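Local atomic coordinates of transcriptional regulator ComR (Streptococcus vestibularis F0396, PDB entry 6HU8), a protein that probably binds DNA as a peptide-responsive competence regulator of the RNPP family, pairing a helix-turn-helix domain with a tetratricopeptide-type helical domain. Residues A[231-236]-A[247-252]; A[194-199]-A[237-242]. All coordinates share one frame; numbering follows the deposited sequence.

Contact 1: residues A[231-236]-A[247-252]; sequences DKLLAV and PGVYIL
Leu-234 reaches from one helix into the angle between Val-249 and Tyr-250 on the next, and its forked end does most of the touching. Its CG stands beside the backbone N, anti to the carbonyl carbon (chi1 -67°), and chi2 sets CD1 extended and leaves CD2 branching toward Val-249. Leu-234 CD2 meets Val-249 CG1 at 3.7 Å, the two side chains meeting at a slant. The same methyl lies obliquely against the phenol ring, 4.0 Å from Tyr-250 CZ, while the other branch, Leu-234 CD1, comes to 3.5 Å from Tyr-250 OH. Leucine and tyrosine thus cross at nearly a right angle, and both Leu-234 methyls abut the phenol end; the segments share no hydrogen bond.

Val-249 puts both methyls to use. With CG1 anti to its backbone N (chi1 178°), that branch touches Leu-234 and also comes within 4.1 Å of Leu-233 CB, while Val-249 CG2 lies 4.0 Å from Leu-233 CB. Leu-233 comes closest to the valine with this CB.

The helices run antiparallel at 168°, their axes 10.3 Å apart at closest approach, as expected of a helical hairpin in a tetratricopeptide-type domain. Helix 200-219 flanks one side, presenting Phe-207 and Leu-210 to Leu-233. Helix 264-279 meets Tyr-250 through Lys-273 and Ala-274, and helix 285-296 packs on Pro-247 and Ile-251, so the pair is one step in a continuous stack of helices.

Contact 2: residues A[194-199]-A[237-242]; sequences QNIPTD and IEKSQF
Lys-239 and Ile-196 slide past each other in opposite directions, the lysine chain running across the loop, alongside the isoleucine side chain. The isoleucine methyl CG2, anti to the backbone N, is directed at the root of the lysine: Ile-196 CG2 is 3.7 Å from Lys-239 CB and equally near its CG. Beyond that apolar start the lysine bends at chi2, runs extended through chi3, and bends again at chi4 (59°). The second bend turns the ammonium to the backbone of Ile-196, where Lys-239 NZ donates to Ile-196 O at 2.8 Å. The C=O...N angle is 144°. The donor stands 31° from the carbonyl plane, so it comes in well above that plane.

In the alpha-helical solenoid built by tetratricopeptide-type domains, successive helices are joined by short turns. Here the linker between helices 181-192 and 200-219 is clasped at the surface by the C-terminal end of helix 226-240. That end closes in a Schellman motif: Gln-241 has positive phi, and Phe-242 N bonds to Ile-237 O at 3.1 Å. A side-chain bond supplements it, Gln-241 NE2 to Glu-238 O at 2.9 Å.

Further along the loop, Thr-198 crosses the lysine at about a right angle, with Thr-198 OG1 4.0 Å from Lys-239 CE. Pro-197 O lies 3.9 Å from Lys-239 CD and also accepts a hydrogen bond from Asn-203. Ser-240 OG bonds to Asn-203 and Asp-200 of helix 200-219, while its CB sits over one face of the Phe-242 ring, displaced toward the rim.

Overall arrangement
Both contacts draw on helix 226-240, and their centres lie about 12 Å apart within the tetratricopeptide-type domain. Along the chain the segments alternate: 194-199 comes first, then 231-236, 237-242 and finally 247-252. The shared helix meets the following helix, 246-261, in contact 1 and the loop preceding helix 200-219 in contact 2. The two are stitched directly together, for Lys-232 NZ probably hydrogen-bonds to Gln-194 O, Ile-196 packs on Ala-235 and Val-236, and Ile-237 touches Val-249. Contact 1 is partly buried and contact 2 superficial, and together they illustrate how helix 226-240 is tied to a following helix and to an earlier interhelical loop.

Contact 1: residues A[231-236]-A[247-252]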
ATOM      1  N   ASP A 231     -17.581  -3.880  -7.668  1.00 40.46           N
ATOM      2  CA  ASP A 231     -17.787  -5.315  -7.500  1.00 43.43           C
ATOM      3  C   ASP A 231     -16.665  -5.964  -6.681  1.00 45.36           C
ATOM      4  O   ASP A 231     -16.901  -6.846  -5.836  1.00 39.17           O
ATOM      5  CB  ASP A 231     -17.901  -5.975  -8.875  1.00 44.93           C
ATOM      6  CG  ASP A 231     -19.278  -5.781  -9.501  1.00 50.02           C
ATOM      7  OD1 ASP A 231     -20.249  -5.591  -8.749  1.00 48.40           O
ATOM      8  OD2 ASP A 231     -19.390  -5.818 -10.741  1.00 57.48           O
ATOM      9  N   LYS A 232     -15.440  -5.520  -6.929  1.00 43.40           N
ATOM     10  CA  LYS A 232     -14.298  -6.082  -6.224  1.00 42.06           C
ATOM     11  C   LYS A 232     -14.353  -5.658  -4.763  1.00 43.88           C
ATOM     12  O   LYS A 232     -14.118  -6.471  -3.859  1.00 39.93           O
ATOM     13  CB  LYS A 232     -12.982  -5.641  -6.865  1.00 41.84           C
ATOM     14  CG  LYS A 232     -11.764  -6.451  -6.377  1.00 41.94           C
ATOM     15  CD  LYS A 232     -11.632  -7.757  -7.134  1.00 42.81           C
ATOM     16  CE  LYS A 232     -10.357  -8.522  -6.749  1.00 44.34           C
ATOM     17  NZ  LYS A 232      -9.739  -9.145  -7.949  1.00 46.92           N
ATOM     18  N   LEU A 233     -14.681  -4.385  -4.535  1.00 39.64           N
ATOM     19  CA  LEU A 233     -14.829  -3.871  -3.174  1.00 39.71           C
ATOM     20  C   LEU A 233     -15.831  -4.695  -2.357  1.00 41.62           C
ATOM     21  O   LEU A 233     -15.567  -5.047  -1.199  1.00 40.29           O
ATOM     22  CB  LEU A 233     -15.266  -2.408  -3.206  1.00 39.45           C
ATOM     23  CG  LEU A 233     -14.182  -1.387  -3.499  1.00 40.22           C
ATOM     24  CD1 LEU A 233     -14.871  -0.154  -4.037  1.00 37.09           C
ATOM     25  CD2 LEU A 233     -13.417  -1.075  -2.222  1.00 37.32           C
ATOM     26  N   LEU A 234     -16.974  -5.004  -2.967  1.00 38.25           N
ATOM     27  CA  LEU A 234     -18.004  -5.787  -2.303  1.00 40.76           C
ATOM     28  C   LEU A 234     -17.527  -7.228  -2.104  1.00 43.43           C
ATOM     29  O   LEU A 234     -17.830  -7.859  -1.083  1.00 46.23           O
ATOM     30  CB  LEU A 234     -19.316  -5.751  -3.104  1.00 36.60           C
ATOM     31  CG  LEU A 234     -20.043  -4.403  -3.185  1.00 39.06           C
ATOM     32  CD1 LEU A 234     -21.350  -4.527  -3.950  1.00 39.20           C
ATOM     33  CD2 LEU A 234     -20.306  -3.846  -1.798  1.00 40.97           C
ATOM     34  N   ALA A 235     -16.777  -7.751  -3.071  1.00 43.15           N
ATOM     35  CA  ALA A 235     -16.203  -9.101  -2.935  1.00 40.85           C
ATOM     36  C   ALA A 235     -15.216  -9.199  -1.775  1.00 45.63           C
ATOM     37  O   ALA A 235     -15.190 -10.207  -1.056  1.00 45.34           O
ATOM     38  CB  ALA A 235     -15.524  -9.525  -4.226  1.00 41.94           C
ATOM     39  N   VAL A 236     -14.404  -8.163  -1.573  1.00 41.73           N
ATOM     40  CA  VAL A 236     -13.476  -8.170  -0.434  1.00 45.33           C
ATOM     41  C   VAL A 236     -14.240  -8.100   0.885  1.00 45.58           C
ATOM     42  O   VAL A 236     -13.945  -8.852   1.822  1.00 47.11           O
ATOM     43  CB  VAL A 236     -12.473  -7.017  -0.496  1.00 43.73           C
ATOM     44  CG1 VAL A 236     -11.641  -6.968   0.776  1.00 41.04           C
ATOM     45  CG2 VAL A 236     -11.578  -7.155  -1.721  1.00 43.37           C
ATOM     46  N   PRO A 247     -20.944   1.031   3.774  1.00 36.01           N
ATOM     47  CA  PRO A 247     -21.532   2.321   3.391  1.00 34.03           C
ATOM     48  C   PRO A 247     -20.636   3.154   2.463  1.00 37.16           C
ATOM     49  O   PRO A 247     -21.165   3.736   1.506  1.00 34.12           O
ATOM     50  CB  PRO A 247     -21.756   3.010   4.742  1.00 35.68           C
ATOM     51  CG  PRO A 247     -22.073   1.820   5.681  1.00 36.79           C
ATOM     52  CD  PRO A 247     -21.044   0.799   5.236  1.00 39.03           C
ATOM     53  N   GLY A 248     -19.326   3.174   2.695  1.00 32.69           N
ATOM     54  CA  GLY A 248     -18.426   3.918   1.830  1.00 33.74           C
ATOM     55  C   GLY A 248     -18.452   3.445   0.390  1.00 34.19           C
ATOM     56  O   GLY A 248     -18.244   4.230  -0.542  1.00 37.47           O
ATOM     57  N   VAL A 249     -18.724   2.161   0.196  1.00 32.50           N
ATOM     58  CA  VAL A 249     -18.766   1.592  -1.149  1.00 34.81           C
ATOM     59  C   VAL A 249     -20.023   2.030  -1.892  1.00 38.16           C
ATOM     60  O   VAL A 249     -19.963   2.469  -3.048  1.00 37.07           O
ATOM     61  CB  VAL A 249     -18.685   0.051  -1.096  1.00 35.45           C
ATOM     62  CG1 VAL A 249     -18.782  -0.527  -2.492  1.00 36.26           C
ATOM     63  CG2 VAL A 249     -17.366  -0.385  -0.435  1.00 33.22           C
ATOM     64  N   TYR A 250     -21.172   1.922  -1.233  1.00 34.19           N
ATOM     65  CA  TYR A 250     -22.424   2.349  -1.861  1.00 37.17           C
ATOM     66  C   TYR A 250     -22.513   3.870  -2.061  1.00 38.12           C
ATOM     67  O   TYR A 250     -23.213   4.349  -2.969  1.00 36.31           O
ATOM     68  CB  TYR A 250     -23.608   1.827  -1.052  1.00 37.20           C
ATOM     69  CG  TYR A 250     -23.760   0.342  -1.270  1.00 34.90           C
ATOM     70  CD1 TYR A 250     -24.159  -0.150  -2.502  1.00 38.45           C
ATOM     71  CD2 TYR A 250     -23.465  -0.562  -0.267  1.00 35.92           C
ATOM     72  CE1 TYR A 250     -24.278  -1.501  -2.727  1.00 39.74           C
ATOM     73  CE2 TYR A 250     -23.572  -1.922  -0.488  1.00 40.48           C
ATOM     74  CZ  TYR A 250     -23.991  -2.379  -1.722  1.00 39.90           C
ATOM     75  OH  TYR A 250     -24.102  -3.730  -1.948  1.00 47.77           O
ATOM     76  N   ILE A 251     -21.802   4.632  -1.239  1.00 35.04           N
ATOM     77  CA  ILE A 251     -21.749   6.084  -1.442  1.00 32.73           C
ATOM     78  C   ILE A 251     -21.034   6.395  -2.763  1.00 35.94           C
ATOM     79  O   ILE A 251     -21.517   7.212  -3.555  1.00 34.14           O
ATOM     80  CB  ILE A 251     -21.033   6.805  -0.268  1.00 35.55           C
ATOM     81  CG1 ILE A 251     -21.907   6.805   0.990  1.00 36.61           C
ATOM     82  CG2 ILE A 251     -20.650   8.243  -0.656  1.00 36.35           C
ATOM     83  CD1 ILE A 251     -21.191   7.371   2.234  1.00 36.21           C
ATOM     84  N   LEU A 252     -19.899   5.742  -3.008  1.00 32.97           N
ATOM     85  CA  LEU A 252     -19.175   5.899  -4.282  1.00 38.90           C
ATOM     86  C   LEU A 252     -20.018   5.471  -5.480  1.00 39.24           C
ATOM     87  O   LEU A 252     -20.019   6.154  -6.506  1.00 38.33           O
ATOM     88  CB  LEU A 252     -17.862   5.101  -4.284  1.00 33.13           C
ATOM     89  CG  LEU A 252     -16.685   5.658  -3.488  1.00 38.15           C
ATOM     90  CD1 LEU A 252     -15.657   4.551  -3.200  1.00 39.62           C
ATOM     91  CD2 LEU A 252     -16.026   6.803  -4.276  1.00 40.16           C
TER

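Contact 2: residues A[194-199]-A[237-242]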
ATOM      1  N   GLN A 194      -6.218  -9.333  -8.488  1.00 52.09           N
ATOM      2  CA  GLN A 194      -5.622  -9.998  -7.330  1.00 47.60           C
ATOM      3  C   GLN A 194      -6.593 -10.993  -6.722  1.00 53.21           C
ATOM      4  O   GLN A 194      -7.791 -10.710  -6.569  1.00 47.60           O
ATOM      5  CB  GLN A 194      -5.179  -8.975  -6.275  1.00 43.31           C
ATOM      6  CG  GLN A 194      -4.062  -8.047  -6.749  1.00 44.90           C
ATOM      7  CD  GLN A 194      -2.858  -8.808  -7.275  1.00 47.16           C
ATOM      8  OE1 GLN A 194      -2.209  -9.542  -6.534  1.00 44.84           O
ATOM      9  NE2 GLN A 194      -2.563  -8.645  -8.561  1.00 45.38           N
ATOM     10  N   ASN A 195      -6.079 -12.170  -6.388  1.00 46.32           N
ATOM     11  CA  ASN A 195      -6.867 -13.130  -5.643  1.00 52.86           C
ATOM     12  C   ASN A 195      -7.263 -12.506  -4.315  1.00 52.65           C
ATOM     13  O   ASN A 195      -6.537 -11.668  -3.784  1.00 49.87           O
ATOM     14  CB  ASN A 195      -6.094 -14.433  -5.418  1.00 53.00           C
ATOM     15  CG  ASN A 195      -6.832 -15.389  -4.488  1.00 59.57           C
ATOM     16  OD1 ASN A 195      -7.948 -15.829  -4.785  1.00 63.14           O
ATOM     17  ND2 ASN A 195      -6.219 -15.699  -3.348  1.00 62.66           N
ATOM     18  N   ILE A 196      -8.424 -12.892  -3.794  1.00 50.98           N
ATOM     19  CA  ILE A 196      -8.862 -12.430  -2.490  1.00 47.69           C
ATOM     20  C   ILE A 196      -8.703 -13.581  -1.491  1.00 52.85           C
ATOM     21  O   ILE A 196      -9.446 -14.555  -1.541  1.00 53.15           O
ATOM     22  CB  ILE A 196     -10.324 -11.926  -2.525  1.00 47.30           C
ATOM     23  CG1 ILE A 196     -10.509 -10.909  -3.656  1.00 49.51           C
ATOM     24  CG2 ILE A 196     -10.715 -11.330  -1.180  1.00 46.75           C
ATOM     25  CD1 ILE A 196     -11.931 -10.366  -3.776  1.00 46.95           C
ATOM     26  N   PRO A 197      -7.715 -13.476  -0.587  1.00 53.68           N
ATOM     27  CA  PRO A 197      -7.372 -14.550   0.350  1.00 52.10           C
ATOM     28  C   PRO A 197      -8.096 -14.450   1.685  1.00 53.72           C
ATOM     29  O   PRO A 197      -8.808 -13.474   1.924  1.00 53.60           O
ATOM     30  CB  PRO A 197      -5.873 -14.340   0.560  1.00 55.01           C
ATOM     31  CG  PRO A 197      -5.736 -12.837   0.522  1.00 51.62           C
ATOM     32  CD  PRO A 197      -6.768 -12.348  -0.488  1.00 49.60           C
ATOM     33  N   THR A 198      -7.902 -15.453   2.539  1.00 51.99           N
ATOM     34  CA  THR A 198      -8.312 -15.388   3.941  1.00 57.39           C
ATOM     35  C   THR A 198      -7.176 -14.750   4.738  1.00 56.79           C
ATOM     36  O   THR A 198      -6.266 -15.431   5.233  1.00 58.20           O
ATOM     37  CB  THR A 198      -8.668 -16.790   4.509  1.00 56.72           C
ATOM     38  OG1 THR A 198      -9.943 -17.194   3.995  1.00 64.55           O
ATOM     39  CG2 THR A 198      -8.765 -16.767   6.032  1.00 62.59           C
ATOM     40  N   ASP A 199      -7.231 -13.425   4.825  1.00 51.45           N
ATOM     41  CA  ASP A 199      -6.172 -12.617   5.414  1.00 49.00           C
ATOM     42  C   ASP A 199      -6.676 -11.193   5.466  1.00 47.96           C
ATOM     43  O   ASP A 199      -6.637 -10.463   4.459  1.00 47.06           O
ATOM     44  CB  ASP A 199      -4.881 -12.721   4.601  1.00 48.81           C
ATOM     45  CG  ASP A 199      -3.752 -11.849   5.146  1.00 49.80           C
ATOM     46  OD1 ASP A 199      -3.890 -11.249   6.231  1.00 54.74           O
ATOM     47  OD2 ASP A 199      -2.702 -11.787   4.483  1.00 50.37           O
ATOM     48  N   ILE A 237     -15.228  -7.210   0.952  1.00 42.56           N
ATOM     49  CA  ILE A 237     -16.075  -7.095   2.140  1.00 44.80           C
ATOM     50  C   ILE A 237     -16.732  -8.440   2.464  1.00 47.86           C
ATOM     51  O   ILE A 237     -16.765  -8.864   3.620  1.00 44.00           O
ATOM     52  CB  ILE A 237     -17.164  -6.014   1.961  1.00 42.02           C
ATOM     53  CG1 ILE A 237     -16.541  -4.613   2.065  1.00 41.57           C
ATOM     54  CG2 ILE A 237     -18.289  -6.192   3.000  1.00 41.40           C
ATOM     55  CD1 ILE A 237     -17.454  -3.488   1.600  1.00 41.78           C
ATOM     56  N   GLU A 238     -17.216  -9.118   1.430  1.00 46.73           N
ATOM     57  CA  GLU A 238     -17.832 -10.430   1.596  1.00 51.22           C
ATOM     58  C   GLU A 238     -16.866 -11.463   2.172  1.00 51.65           C
ATOM     59  O   GLU A 238     -17.244 -12.249   3.053  1.00 50.11           O
ATOM     60  CB  GLU A 238     -18.378 -10.935   0.261  1.00 54.28           C
ATOM     61  CG  GLU A 238     -19.131 -12.252   0.381  1.00 53.90           C
ATOM     62  CD  GLU A 238     -20.308 -12.156   1.333  1.00 63.19           C
ATOM     63  OE1 GLU A 238     -21.165 -11.263   1.134  1.00 71.35           O
ATOM     64  OE2 GLU A 238     -20.374 -12.962   2.286  1.00 65.53           O
ATOM     65  N   LYS A 239     -15.626 -11.458   1.682  1.00 45.24           N
ATOM     66  CA  LYS A 239     -14.646 -12.457   2.078  1.00 45.48           C
ATOM     67  C   LYS A 239     -14.286 -12.306   3.549  1.00 50.57           C
ATOM     68  O   LYS A 239     -14.211 -13.289   4.291  1.00 49.84           O
ATOM     69  CB  LYS A 239     -13.389 -12.356   1.212  1.00 51.57           C
ATOM     70  CG  LYS A 239     -12.953 -13.677   0.575  1.00 51.34           C
ATOM     71  CD  LYS A 239     -12.509 -14.687   1.611  1.00 53.96           C
ATOM     72  CE  LYS A 239     -12.308 -16.069   0.992  1.00 55.29           C
ATOM     73  NZ  LYS A 239     -11.289 -16.030  -0.098  1.00 62.41           N
ATOM     74  N   SER A 240     -14.101 -11.065   3.983  1.00 49.87           N
ATOM     75  CA  SER A 240     -13.635 -10.816   5.335  1.00 48.82           C
ATOM     76  C   SER A 240     -14.707 -10.303   6.267  1.00 49.53           C
ATOM     77  O   SER A 240     -14.412  -9.972   7.420  1.00 51.21           O
ATOM     78  CB  SER A 240     -12.474  -9.829   5.314  1.00 48.70           C
ATOM     79  OG  SER A 240     -11.337 -10.425   4.729  1.00 52.15           O
ATOM     80  N   GLN A 241     -15.942 -10.240   5.775  1.00 51.28           N
ATOM     81  CA  GLN A 241     -17.080  -9.777   6.566  1.00 47.24           C
ATOM     82  C   GLN A 241     -16.880  -8.367   7.130  1.00 50.86           C
ATOM     83  O   GLN A 241     -17.222  -8.106   8.281  1.00 46.88           O
ATOM     84  CB  GLN A 241     -17.374 -10.769   7.706  1.00 54.47           C
ATOM     85  CG  GLN A 241     -18.032 -12.061   7.229  1.00 53.27           C
ATOM     86  CD  GLN A 241     -19.300 -11.801   6.427  1.00 58.62           C
ATOM     87  OE1 GLN A 241     -20.317 -11.367   6.970  1.00 60.69           O
ATOM     88  NE2 GLN A 241     -19.237 -12.046   5.120  1.00 58.00           N
ATOM     89  N   PHE A 242     -16.333  -7.459   6.319  1.00 46.46           N
ATOM     90  CA  PHE A 242     -16.156  -6.069   6.743  1.00 47.32           C
ATOM     91  C   PHE A 242     -17.458  -5.261   6.660  1.00 49.12           C
ATOM     92  O   PHE A 242     -17.607  -4.438   5.750  1.00 47.94           O
ATOM     93  CB  PHE A 242     -15.113  -5.359   5.876  1.00 44.37           C
ATOM     94  CG  PHE A 242     -13.726  -5.900   5.993  1.00 50.46           C
ATOM     95  CD1 PHE A 242     -13.220  -6.320   7.215  1.00 47.64           C
ATOM     96  CD2 PHE A 242     -12.904  -5.959   4.873  1.00 46.58           C
ATOM     97  CE1 PHE A 242     -11.928  -6.803   7.310  1.00 49.58           C
ATOM     98  CE2 PHE A 242     -11.606  -6.447   4.967  1.00 46.16           C
ATOM     99  CZ  PHE A 242     -11.123  -6.866   6.187  1.00 47.15           C
TER